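Local structure of ABC transporter periplasmic-binding protein YtfQ (Mycobacterium smegmatis, 6HB0) at residues 32-36 with 124-129; 81-87 with 105-111; 150-154 with 197-201; 219-223 with 251-257. The protein serves as the solute-binding component of a mycobacterial ABC transporter and probably captures a sugar, L-arabinofuranose, for uptake. All coordinates share one frame; numbering follows the deposited sequence.

Interaction 1 of 4, residues 32-36 with 124-129; sequences GWRTA and ADFIEE. With ZN (zinc ion), chain F.
Arg34 and Glu129 come from opposite directions in the tight part of this contact, the carboxylate oxygen at the guanidinium edge, a worked example of one oxygen joining two parts of a fold. NH1 of Arg34 gives a nearly straight bond (167°) of 2.6 Å to the syn side of Glu129 OE2, which lies in the guanidinium plane; Arg34 NE adds a weak bond to the same oxygen at 3.2 Å. The two planes stand almost perpendicular (86°), and this single oxygen also accepts from Cys263 N. Bends at chi2 and chi3 bring NE and NH1 of Arg34 up to it. Nearer the backbone, Arg34 CG presses on Ala124 CB (3.4 Å), and Arg34 CB reaches the edge of the Phe126 ring at CE1 (3.6 Å). Trp33 forms the looser, exposed margin: only its CB nears Phe126, at CZ (3.9 Å), while the indole packs on Phe189 and Pro161. One turn back, Asp125 N-caps the helix through Glu128 N, and Glu128 OE2 binds zinc at 2.0 Å with water 1, Cys263 and Asp292. Arg34 NH1 also forms a salt bridge with Asp243, its strongest polar partner, while Glu129 OE1 pairs with Arg165. The loop after strand 21-26 faces the start of helix 126-140 across what is probably the interlobe cleft, with helix 160-173 beside Trp33 and Phe126 and strands 238-242 and 259-263 beside Arg34 and Glu129.

Interaction 2 of 4, residues 81-87 with 105-111; sequences FSPVVRT and LTDRAVD
A beta-alpha-beta crossover, running from strand 78-81 through helix 90-98 to strand 103-106, sets Phe81 beside Leu105 and then lets both segments leave the parallel sheet as paired loops. The last bridge of the strands is marked by Thr106 N bonding to Phe81 O at 2.9 Å. On the face carrying Phe81 and Leu105 the two side chains point the same way, and Leu105 CD2 lies over the ring in a CH-pi contact, 3.8 Å from the centroid. Beyond the strand ends Asp107 sits at the corner of a classic gamma turn, closed by Arg108 N to Thr106 O. Its OD2 takes Ser82 OG on the anti lone pair at 2.7 Å and Thr106 OG1 from above the carboxylate plane, so two hydroxyls fix its rotation, and OD1 is held by Ala36 N. Arg108 follows; its chain bends at chi3 (-55°) to bring NE to Pro83 O at 3.0 Å. The ring of Pro83 packs its CG on Val110 CG1 (3.6 Å), the two side chains crossing at about a right angle. At the exposed end the backbones join through Asp111 N and Arg86 O. There Arg86 NE forms a salt bridge with Asp111 OD1 at 3.0 Å; the oxygen lies in the guanidinium plane, but the nitrogen comes from above the carboxylate. Ala109 O lies over one guanidinium face, and water 2 donates to Asp111 OD2 at 2.6 Å.

Interaction 3 of 4, residues 150-154 with 197-201; sequences IVQLE and VMEAF
Phe201 and Val151 lie alongside each other, pointing in opposite directions, the ring of the helix reaching in as the branched side chain of the strand reaches out. Val151 CG2 comes within 3.4 Å of Phe201 CD2, and Val151 CB lies almost as near. A chi1 of -74°, with CG anti to the carbonyl carbon, carries the Phe201 ring to the strand, and its rim meets the backbone: Gln152 O lies in the ring plane, 3.6 Å from Phe201 CZ. A second pair, Leu153 and Val197, is arranged in the same opposed way. Leu153 CD2 touches Val197 CG1 at 3.3 Å, tighter than carbons usually pack, and also Phe201 CE2 at 3.7 Å. Val197 CG1 in turn lies over one face of the Phe201 ring, so a neighbour one turn back in the helix helps to fix the ring's orientation. Met198, also buried, adds its SD at 4.3 Å from Val151 CG2.

Farther out, Val211 of strand 210-213 touches Val151, Leu153 and Met198, while Ala183 of strand 179-186 backs Phe201. The CB of Gln152 points away from the helix, and its OE1 is bonded to Gln214. Helix 197-201 and strand 150-154 run nearly antiparallel (156°), with axes 9.6 Å apart. Such packing is characteristic of a beta-alpha-beta crossover in a Rossmann-like lobe: helix 191-204 links strand 179-186 to strand 210-213 and passes over strand 148-154, which lies between them.

Interaction 4 of 4, residues 219-223 with 251-257; sequences GLGAM and ALADGKF
Leu220 and Met223 of helix 216-228 meet Ala251, Lys256 and Phe257 at the end of the next helix, mostly through carbon and sulfur. Among the apolar contacts, Leu220 CD2 rests 3.8 Å from Ala251 CB and 3.9 Å from Phe257 CZ; the Leu220 and Phe257 side chains cross at about a right angle. Ala251 CB also lies over one face of the ring, so the aromatic group is held by both segments. Sulfur supplies the second kind: with CG anti to the backbone nitrogen (chi1 175°), Met223 sends SD to within 3.7 Å of Lys256 CB and into an oblique Met-aromatic contact, 5.3 Å from the Phe257 ring centroid. The third kind sets ring against backbone. Gly219 has no side chain, and the ring lies directly against its backbone, Phe257 CE1 3.5 Å from Gly219 O, while Leu220 N lies at the ring's edge. Within 251-257, backbone bonds shape the partner: Gly255, at positive phi, closes a Schellman motif in which Lys256 N bonds to Ala251 O at 2.8 Å. Since no hydrogen bond crosses the contact, cohesion rests on close fit and dispersion, and the charged end of Lys256 finds its salt bridge beyond it, with Glu227.

Overall arrangement
The four contacts fall into two neighbouring pairs. Interactions 1 and 2 touch where Ala36 N comes 2.7 Å from Asp107 OD1, a probable hydrogen bond, and the second is nested inside the chain loop closed by the first. Interactions 3 and 4 touch through Leu153 CD1 and Ala222 CB, 3.6 Å apart, in the lobe whose sheet includes strands 148-154 and 210-213. Interaction 1 lies nearest the middle of the chain, at what is probably the sugar-binding cleft of this family, and its centre is about 22 Å from those of both 3 and 4. Interactions 2 and 4 lie on opposite sides of the chain's centre, their own centres about 33 Å apart.

Interaction 1 of 4, residues 32-36 with 124-129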
loop_
_atom_site.group_PDB
_atom_site.type_symbol
_atom_site.label_atom_id
_atom_site.label_comp_id
_atom_site.label_asym_id
_atom_site.label_seq_id
_atom_site.Cartn_x
_atom_site.Cartn_y
_atom_site.Cartn_z
ATOM N N GLY A 32 0.522 -3.105 -10.151
ATOM C CA GLY A 32 1.412 -3.112 -8.990
ATOM C C GLY A 32 0.695 -3.283 -7.660
ATOM O O GLY A 32 -0.455 -3.711 -7.596
ATOM N N TRP A 33 1.378 -2.867 -6.598
ATOM C CA TRP A 33 1.108 -3.298 -5.220
ATOM C C TRP A 33 0.212 -2.390 -4.357
ATOM O O TRP A 33 -0.674 -2.868 -3.642
ATOM C CB TRP A 33 2.462 -3.452 -4.526
ATOM C CG TRP A 33 3.369 -4.490 -5.182
ATOM C CD1 TRP A 33 4.613 -4.286 -5.750
ATOM C CD2 TRP A 33 3.092 -5.893 -5.301
ATOM N NE1 TRP A 33 5.124 -5.498 -6.212
ATOM C CE2 TRP A 33 4.215 -6.494 -5.951
ATOM C CE3 TRP A 33 2.009 -6.709 -4.911
ATOM C CZ2 TRP A 33 4.277 -7.881 -6.228
ATOM C CZ3 TRP A 33 2.065 -8.093 -5.206
ATOM C CH2 TRP A 33 3.199 -8.660 -5.858
ATOM N N ARG A 34 0.485 -1.092 -4.387
ATOM C CA ARG A 34 -0.284 -0.102 -3.599
ATOM C C ARG A 34 -0.383 1.132 -4.481
ATOM O O ARG A 34 0.290 2.132 -4.278
ATOM C CB ARG A 34 0.427 0.189 -2.264
ATOM C CG ARG A 34 -0.447 0.717 -1.135
ATOM C CD ARG A 34 -1.448 -0.296 -0.648
ATOM N NE ARG A 34 -1.085 -1.007 0.588
ATOM C CZ ARG A 34 -1.632 -2.176 0.922
ATOM N NH1 ARG A 34 -1.322 -2.767 2.052
ATOM N NH2 ARG A 34 -2.510 -2.759 0.121
ATOM N N THR A 35 -1.209 1.012 -5.508
ATOM C CA THR A 35 -1.278 1.962 -6.607
ATOM C C THR A 35 -2.612 2.707 -6.556
ATOM O O THR A 35 -3.685 2.099 -6.336
ATOM C CB THR A 35 -1.120 1.211 -7.945
ATOM O OG1 THR A 35 0.123 0.490 -7.924
ATOM C CG2 THR A 35 -1.138 2.181 -9.123
ATOM N N ALA A 36 -2.550 4.027 -6.707
ATOM C CA ALA A 36 -3.766 4.804 -6.819
ATOM C C ALA A 36 -4.480 4.338 -8.109
ATOM O O ALA A 36 -3.866 4.074 -9.139
ATOM C CB ALA A 36 -3.464 6.284 -6.883
ATOM N N ALA A 124 2.925 4.657 -0.934
ATOM C CA ALA A 124 2.826 3.910 0.300
ATOM C C ALA A 124 4.203 3.501 0.782
ATOM O O ALA A 124 5.128 3.394 -0.016
ATOM C CB ALA A 124 1.962 2.680 0.128
ATOM N N ASP A 125 4.309 3.308 2.094
ATOM C CA ASP A 125 5.507 2.845 2.749
ATOM C C ASP A 125 5.374 1.397 3.281
ATOM O O ASP A 125 4.802 1.153 4.364
ATOM C CB ASP A 125 5.757 3.764 3.917
ATOM C CG ASP A 125 7.153 3.582 4.548
ATOM O OD1 ASP A 125 7.815 2.541 4.345
ATOM O OD2 ASP A 125 7.556 4.499 5.282
ATOM N N PHE A 126 5.936 0.433 2.563
ATOM C CA PHE A 126 5.757 -0.958 2.957
ATOM C C PHE A 126 6.570 -1.354 4.188
ATOM O O PHE A 126 6.160 -2.258 4.928
ATOM C CB PHE A 126 6.155 -1.862 1.809
ATOM C CG PHE A 126 5.383 -1.616 0.549
ATOM C CD1 PHE A 126 3.995 -1.535 0.562
ATOM C CD2 PHE A 126 6.049 -1.457 -0.665
ATOM C CE1 PHE A 126 3.285 -1.339 -0.596
ATOM C CE2 PHE A 126 5.347 -1.220 -1.825
ATOM C CZ PHE A 126 3.968 -1.192 -1.788
ATOM N N ILE A 127 7.714 -0.715 4.406
ATOM C CA ILE A 127 8.508 -0.974 5.609
ATOM C C ILE A 127 7.665 -0.568 6.801
ATOM O O ILE A 127 7.540 -1.295 7.750
ATOM C CB ILE A 127 9.845 -0.205 5.609
ATOM C CG1 ILE A 127 10.749 -0.690 4.484
ATOM C CG2 ILE A 127 10.513 -0.318 6.985
ATOM C CD1 ILE A 127 12.028 0.081 4.353
ATOM N N GLU A 128 7.068 0.619 6.718
ATOM C CA GLU A 128 6.200 1.118 7.772
ATOM C C GLU A 128 5.062 0.143 8.075
ATOM O O GLU A 128 4.737 -0.073 9.236
ATOM C CB GLU A 128 5.690 2.506 7.388
ATOM C CG GLU A 128 4.638 3.107 8.292
ATOM C CD GLU A 128 3.383 3.425 7.494
ATOM O OE1 GLU A 128 2.441 2.582 7.487
ATOM O OE2 GLU A 128 3.377 4.470 6.777
ATOM N N GLU A 129 4.444 -0.464 7.066
ATOM C CA GLU A 129 3.423 -1.485 7.301
ATOM C C GLU A 129 3.919 -2.636 8.165
ATOM O O GLU A 129 3.279 -3.006 9.142
ATOM C CB GLU A 129 2.846 -2.086 5.992
ATOM C CG GLU A 129 1.971 -1.085 5.206
ATOM C CD GLU A 129 1.460 -1.654 3.875
ATOM O OE1 GLU A 129 2.260 -2.370 3.191
ATOM O OE2 GLU A 129 0.261 -1.367 3.521
HETATM ZN ZN ZN F . 1.671 4.797 5.838
HETATM O O HOH W 1 2.043 6.772 5.609
#

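Interaction 2 of 4, residues 81-87 with 105-111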
loop_
_atom_site.group_PDB
_atom_site.type_symbol
_atom_site.label_atom_id
_atom_site.label_comp_id
_atom_site.label_asym_id
_atom_site.label_seq_id
_atom_site.Cartn_x
_atom_site.Cartn_y
_atom_site.Cartn_z
ATOM N N PHE A 81 3.093 11.020 -12.974
ATOM C CA PHE A 81 2.998 9.651 -13.420
ATOM C C PHE A 81 3.414 8.680 -12.345
ATOM O O PHE A 81 4.055 9.038 -11.374
ATOM C CB PHE A 81 3.804 9.414 -14.696
ATOM C CG PHE A 81 5.299 9.531 -14.537
ATOM C CD1 PHE A 81 5.908 10.775 -14.471
ATOM C CD2 PHE A 81 6.114 8.390 -14.601
ATOM C CE1 PHE A 81 7.263 10.897 -14.386
ATOM C CE2 PHE A 81 7.486 8.512 -14.519
ATOM C CZ PHE A 81 8.058 9.771 -14.384
ATOM N N SER A 82 2.971 7.463 -12.556
ATOM C CA SER A 82 3.219 6.317 -11.727
ATOM C C SER A 82 4.234 5.451 -12.489
ATOM O O SER A 82 3.853 4.746 -13.416
ATOM C CB SER A 82 1.867 5.622 -11.580
ATOM O OG SER A 82 1.922 4.460 -10.841
ATOM N N PRO A 83 5.520 5.540 -12.133
ATOM C CA PRO A 83 6.595 4.909 -12.925
ATOM C C PRO A 83 6.440 3.396 -13.008
ATOM O O PRO A 83 6.311 2.741 -11.996
ATOM C CB PRO A 83 7.875 5.240 -12.145
ATOM C CG PRO A 83 7.526 6.399 -11.266
ATOM C CD PRO A 83 6.046 6.329 -11.006
ATOM N N VAL A 84 6.442 2.842 -14.210
ATOM C CA VAL A 84 6.331 1.412 -14.370
ATOM C C VAL A 84 7.594 0.745 -13.828
ATOM O O VAL A 84 7.526 -0.357 -13.343
ATOM C CB VAL A 84 6.056 1.018 -15.836
ATOM C CG1 VAL A 84 6.992 1.683 -16.816
ATOM C CG2 VAL A 84 6.201 -0.470 -16.023
ATOM N N VAL A 85 8.727 1.424 -13.919
ATOM C CA VAL A 85 9.990 0.953 -13.361
ATOM C C VAL A 85 10.680 2.102 -12.653
ATOM O O VAL A 85 10.386 3.276 -12.930
ATOM C CB VAL A 85 10.963 0.360 -14.436
ATOM C CG1 VAL A 85 10.399 -0.909 -15.036
ATOM C CG2 VAL A 85 11.307 1.402 -15.478
ATOM N N ARG A 86 11.609 1.790 -11.763
ATOM C CA ARG A 86 12.335 2.821 -10.996
ATOM C C ARG A 86 13.288 3.669 -11.789
ATOM O O ARG A 86 13.531 4.821 -11.401
ATOM C CB ARG A 86 13.192 2.202 -9.899
ATOM C CG ARG A 86 12.455 1.598 -8.738
ATOM C CD ARG A 86 13.453 1.140 -7.665
ATOM N NE ARG A 86 13.926 2.266 -6.862
ATOM C CZ ARG A 86 13.226 2.839 -5.878
ATOM N NH1 ARG A 86 12.010 2.395 -5.538
ATOM N NH2 ARG A 86 13.734 3.875 -5.237
ATOM N N THR A 87 13.883 3.122 -12.845
ATOM C CA THR A 87 15.055 3.719 -13.474
ATOM C C THR A 87 14.846 4.073 -14.909
ATOM O O THR A 87 14.017 3.505 -15.592
ATOM C CB THR A 87 16.261 2.717 -13.487
ATOM O OG1 THR A 87 16.399 2.131 -12.201
ATOM C CG2 THR A 87 17.557 3.459 -13.795
ATOM N N LEU A 105 5.682 12.451 -8.902
ATOM C CA LEU A 105 5.666 10.966 -8.972
ATOM C C LEU A 105 4.682 10.360 -8.023
ATOM O O LEU A 105 4.601 10.785 -6.861
ATOM C CB LEU A 105 7.039 10.437 -8.610
ATOM C CG LEU A 105 8.158 10.930 -9.506
ATOM C CD1 LEU A 105 9.492 10.413 -9.059
ATOM C CD2 LEU A 105 7.890 10.561 -10.953
ATOM N N THR A 106 3.967 9.335 -8.481
ATOM C CA THR A 106 3.051 8.643 -7.623
ATOM C C THR A 106 3.353 7.146 -7.578
ATOM O O THR A 106 3.831 6.528 -8.553
ATOM C CB THR A 106 1.591 8.834 -8.063
ATOM O OG1 THR A 106 1.396 8.202 -9.319
ATOM C CG2 THR A 106 1.239 10.290 -8.239
ATOM N N ASP A 107 3.047 6.563 -6.436
ATOM C CA ASP A 107 2.989 5.094 -6.233
ATOM C C ASP A 107 4.369 4.400 -6.127
ATOM O O ASP A 107 4.579 3.606 -5.208
ATOM C CB ASP A 107 2.116 4.357 -7.287
ATOM C CG ASP A 107 0.723 5.019 -7.520
ATOM O OD1 ASP A 107 -0.088 5.154 -6.527
ATOM O OD2 ASP A 107 0.431 5.368 -8.725
ATOM N N ARG A 108 5.287 4.641 -7.057
ATOM C CA ARG A 108 6.579 3.994 -7.022
ATOM C C ARG A 108 7.657 5.067 -7.171
ATOM O O ARG A 108 7.535 5.970 -7.991
ATOM C CB ARG A 108 6.680 2.979 -8.145
ATOM C CG ARG A 108 8.036 2.275 -8.218
ATOM C CD ARG A 108 8.287 1.644 -9.586
ATOM N NE ARG A 108 7.200 0.741 -9.944
ATOM C CZ ARG A 108 7.038 -0.482 -9.464
ATOM N NH1 ARG A 108 6.002 -1.197 -9.859
ATOM N NH2 ARG A 108 7.899 -0.999 -8.596
ATOM N N ALA A 109 8.676 4.982 -6.328
ATOM C CA ALA A 109 9.784 5.928 -6.288
ATOM C C ALA A 109 10.748 5.658 -7.422
ATOM O O ALA A 109 10.813 4.552 -7.899
ATOM C CB ALA A 109 10.533 5.758 -4.985
ATOM N N VAL A 110 11.481 6.660 -7.858
ATOM C CA VAL A 110 12.489 6.434 -8.887
ATOM C C VAL A 110 13.899 6.565 -8.355
ATOM O O VAL A 110 14.126 7.197 -7.342
ATOM C CB VAL A 110 12.331 7.356 -10.103
ATOM C CG1 VAL A 110 10.991 7.081 -10.775
ATOM C CG2 VAL A 110 12.564 8.799 -9.701
ATOM N N ASP A 111 14.824 5.956 -9.082
ATOM C CA ASP A 111 16.256 6.157 -8.904
ATOM C C ASP A 111 16.609 7.267 -9.885
ATOM O O ASP A 111 16.248 7.200 -11.066
ATOM C CB ASP A 111 17.051 4.933 -9.396
ATOM C CG ASP A 111 16.950 3.702 -8.489
ATOM O OD1 ASP A 111 16.481 3.787 -7.322
ATOM O OD2 ASP A 111 17.390 2.622 -8.978
HETATM O O HOH W 2 19.294 2.570 -10.801
#

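Interaction 3 of 4, residues 150-154 with 197-201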
loop_
_atom_site.group_PDB
_atom_site.type_symbol
_atom_site.label_atom_id
_atom_site.label_comp_id
_atom_site.label_asym_id
_atom_site.label_seq_id
_atom_site.Cartn_x
_atom_site.Cartn_y
_atom_site.Cartn_z
ATOM N N ILE A 150 6.642 -16.468 16.623
ATOM C CA ILE A 150 5.976 -15.828 15.501
ATOM C C ILE A 150 6.317 -16.637 14.259
ATOM O O ILE A 150 7.471 -17.001 14.070
ATOM C CB ILE A 150 6.503 -14.405 15.296
ATOM C CG1 ILE A 150 6.246 -13.556 16.543
ATOM C CG2 ILE A 150 5.829 -13.751 14.080
ATOM C CD1 ILE A 150 7.034 -12.254 16.539
ATOM N N VAL A 151 5.315 -16.937 13.440
ATOM C CA VAL A 151 5.603 -17.412 12.103
ATOM C C VAL A 151 5.177 -16.357 11.096
ATOM O O VAL A 151 4.220 -15.639 11.323
ATOM C CB VAL A 151 4.987 -18.765 11.821
ATOM C CG1 VAL A 151 5.508 -19.787 12.850
ATOM C CG2 VAL A 151 3.466 -18.724 11.719
ATOM N N GLN A 152 5.917 -16.255 10.000
ATOM C CA GLN A 152 5.688 -15.229 9.017
ATOM C C GLN A 152 5.400 -15.794 7.650
ATOM O O GLN A 152 6.173 -16.589 7.095
ATOM C CB GLN A 152 6.893 -14.293 8.971
ATOM C CG GLN A 152 6.771 -13.171 7.940
ATOM C CD GLN A 152 7.770 -12.017 8.107
ATOM O OE1 GLN A 152 7.640 -10.983 7.443
ATOM N NE2 GLN A 152 8.785 -12.212 8.932
ATOM N N LEU A 153 4.283 -15.383 7.093
ATOM C CA LEU A 153 3.916 -15.750 5.713
ATOM C C LEU A 153 4.355 -14.578 4.858
ATOM O O LEU A 153 3.782 -13.477 4.935
ATOM C CB LEU A 153 2.421 -15.997 5.624
ATOM C CG LEU A 153 1.874 -17.122 6.503
ATOM C CD1 LEU A 153 0.346 -17.122 6.493
ATOM C CD2 LEU A 153 2.374 -18.458 5.992
ATOM N N GLU A 154 5.429 -14.779 4.080
ATOM C CA GLU A 154 5.962 -13.733 3.274
ATOM C C GLU A 154 5.304 -13.692 1.912
ATOM O O GLU A 154 4.828 -14.715 1.406
ATOM C CB GLU A 154 7.449 -13.946 3.023
ATOM C CG GLU A 154 8.268 -14.144 4.251
ATOM C CD GLU A 154 9.699 -14.591 3.898
ATOM O OE1 GLU A 154 10.146 -14.399 2.742
ATOM O OE2 GLU A 154 10.385 -15.088 4.805
ATOM N N VAL A 197 1.481 -23.031 3.421
ATOM C CA VAL A 197 2.621 -22.737 4.247
ATOM C C VAL A 197 2.253 -22.818 5.719
ATOM O O VAL A 197 3.036 -23.300 6.513
ATOM C CB VAL A 197 3.200 -21.357 3.924
ATOM C CG1 VAL A 197 4.251 -20.980 4.948
ATOM C CG2 VAL A 197 3.778 -21.399 2.501
ATOM N N MET A 198 1.070 -22.325 6.085
ATOM C CA MET A 198 0.640 -22.459 7.456
ATOM C C MET A 198 0.516 -23.942 7.861
ATOM O O MET A 198 0.807 -24.299 9.017
ATOM C CB MET A 198 -0.705 -21.756 7.667
ATOM C CG MET A 198 -1.078 -21.622 9.129
ATOM S SD MET A 198 -0.027 -20.507 10.009
ATOM C CE MET A 198 -0.244 -21.053 11.700
ATOM N N GLU A 199 0.040 -24.795 6.961
ATOM C CA GLU A 199 -0.006 -26.249 7.265
ATOM C C GLU A 199 1.387 -26.723 7.584
ATOM O O GLU A 199 1.607 -27.437 8.562
ATOM C CB GLU A 199 -0.576 -27.087 6.097
ATOM C CG GLU A 199 -2.089 -26.972 5.863
ATOM C CD GLU A 199 -2.506 -27.375 4.420
ATOM O OE1 GLU A 199 -1.690 -28.025 3.688
ATOM O OE2 GLU A 199 -3.650 -27.042 4.005
ATOM N N ALA A 200 2.350 -26.317 6.770
ATOM C CA ALA A 200 3.729 -26.717 6.982
ATOM C C ALA A 200 4.245 -26.221 8.334
ATOM O O ALA A 200 4.962 -26.922 9.015
ATOM C CB ALA A 200 4.620 -26.182 5.884
ATOM N N PHE A 201 3.921 -24.984 8.688
ATOM C CA PHE A 201 4.370 -24.410 9.942
ATOM C C PHE A 201 3.781 -25.196 11.135
ATOM O O PHE A 201 4.464 -25.412 12.138
ATOM C CB PHE A 201 3.930 -22.948 10.066
ATOM C CG PHE A 201 4.678 -21.972 9.214
ATOM C CD1 PHE A 201 5.892 -22.282 8.618
ATOM C CD2 PHE A 201 4.188 -20.692 9.063
ATOM C CE1 PHE A 201 6.607 -21.355 7.919
ATOM C CE2 PHE A 201 4.889 -19.760 8.327
ATOM C CZ PHE A 201 6.115 -20.085 7.781
#

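Interaction 4 of 4, residues 219-223 with 251-257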
loop_
_atom_site.group_PDB
_atom_site.type_symbol
_atom_site.label_atom_id
_atom_site.label_comp_id
_atom_site.label_asym_id
_atom_site.label_seq_id
_atom_site.Cartn_x
_atom_site.Cartn_y
_atom_site.Cartn_z
ATOM N N GLY A 219 -3.181 -14.501 5.049
ATOM C CA GLY A 219 -3.806 -14.558 6.370
ATOM C C GLY A 219 -5.102 -15.358 6.358
ATOM O O GLY A 219 -5.359 -16.133 7.273
ATOM N N LEU A 220 -5.928 -15.198 5.317
ATOM C CA LEU A 220 -7.148 -15.935 5.274
ATOM C C LEU A 220 -6.888 -17.407 5.038
ATOM O O LEU A 220 -7.565 -18.232 5.606
ATOM C CB LEU A 220 -8.114 -15.370 4.246
ATOM C CG LEU A 220 -8.571 -13.934 4.519
ATOM C CD1 LEU A 220 -9.094 -13.255 3.250
ATOM C CD2 LEU A 220 -9.623 -13.988 5.598
ATOM N N GLY A 221 -5.890 -17.728 4.225
ATOM C CA GLY A 221 -5.468 -19.109 4.019
ATOM C C GLY A 221 -5.036 -19.763 5.305
ATOM O O GLY A 221 -5.449 -20.890 5.603
ATOM N N ALA A 222 -4.211 -19.036 6.047
ATOM C CA ALA A 222 -3.647 -19.470 7.324
ATOM C C ALA A 222 -4.730 -19.762 8.327
ATOM O O ALA A 222 -4.685 -20.755 8.994
ATOM C CB ALA A 222 -2.701 -18.410 7.868
ATOM N N MET A 223 -5.705 -18.877 8.399
ATOM C CA MET A 223 -6.879 -19.035 9.238
ATOM C C MET A 223 -7.588 -20.371 8.941
ATOM O O MET A 223 -7.957 -21.103 9.848
ATOM C CB MET A 223 -7.786 -17.823 8.957
ATOM C CG MET A 223 -9.136 -17.770 9.593
ATOM S SD MET A 223 -10.128 -16.435 8.845
ATOM C CE MET A 223 -11.021 -17.346 7.582
ATOM N N ALA A 251 -12.888 -11.150 8.612
ATOM C CA ALA A 251 -12.192 -12.076 9.550
ATOM C C ALA A 251 -11.881 -11.445 10.891
ATOM O O ALA A 251 -12.073 -12.040 11.944
ATOM C CB ALA A 251 -10.920 -12.599 8.909
ATOM N N LEU A 252 -11.423 -10.213 10.856
ATOM C CA LEU A 252 -11.112 -9.471 12.044
ATOM C C LEU A 252 -12.360 -9.189 12.876
ATOM O O LEU A 252 -12.361 -9.360 14.088
ATOM C CB LEU A 252 -10.398 -8.183 11.625
ATOM C CG LEU A 252 -9.950 -7.175 12.608
ATOM C CD1 LEU A 252 -9.044 -7.823 13.600
ATOM C CD2 LEU A 252 -9.264 -6.029 11.894
ATOM N N ALA A 253 -13.423 -8.762 12.213
ATOM C CA ALA A 253 -14.700 -8.557 12.877
ATOM C C ALA A 253 -15.235 -9.860 13.495
ATOM O O ALA A 253 -15.742 -9.831 14.593
ATOM C CB ALA A 253 -15.704 -7.949 11.911
ATOM N N ASP A 254 -15.055 -10.988 12.811
ATOM C CA ASP A 254 -15.390 -12.306 13.347
ATOM C C ASP A 254 -14.429 -12.814 14.455
ATOM O O ASP A 254 -14.632 -13.918 14.943
ATOM C CB ASP A 254 -15.444 -13.359 12.235
ATOM C CG ASP A 254 -16.539 -13.090 11.195
ATOM O OD1 ASP A 254 -17.428 -12.239 11.434
ATOM O OD2 ASP A 254 -16.493 -13.727 10.124
ATOM N N GLY A 255 -13.394 -12.057 14.809
ATOM C CA GLY A 255 -12.402 -12.491 15.809
ATOM C C GLY A 255 -11.400 -13.547 15.327
ATOM O O GLY A 255 -10.682 -14.080 16.106
ATOM N N LYS A 256 -11.299 -13.782 14.042
ATOM C CA LYS A 256 -10.365 -14.789 13.495
ATOM C C LYS A 256 -9.009 -14.190 13.131
ATOM O O LYS A 256 -8.047 -14.918 13.045
ATOM C CB LYS A 256 -11.002 -15.439 12.293
ATOM C CG LYS A 256 -12.293 -16.113 12.718
ATOM C CD LYS A 256 -12.772 -17.045 11.636
ATOM C CE LYS A 256 -13.972 -17.836 12.095
ATOM N NZ LYS A 256 -14.290 -18.766 10.989
ATOM N N PHE A 257 -8.966 -12.891 12.846
ATOM C CA PHE A 257 -7.733 -12.111 12.822
ATOM C C PHE A 257 -7.776 -11.259 14.098
ATOM O O PHE A 257 -8.825 -11.088 14.709
ATOM C CB PHE A 257 -7.682 -11.127 11.646
ATOM C CG PHE A 257 -7.323 -11.699 10.311
ATOM C CD1 PHE A 257 -7.382 -13.044 10.031
ATOM C CD2 PHE A 257 -6.994 -10.818 9.279
ATOM C CE1 PHE A 257 -7.074 -13.506 8.757
ATOM C CE2 PHE A 257 -6.667 -11.268 8.023
ATOM C CZ PHE A 257 -6.710 -12.609 7.759
#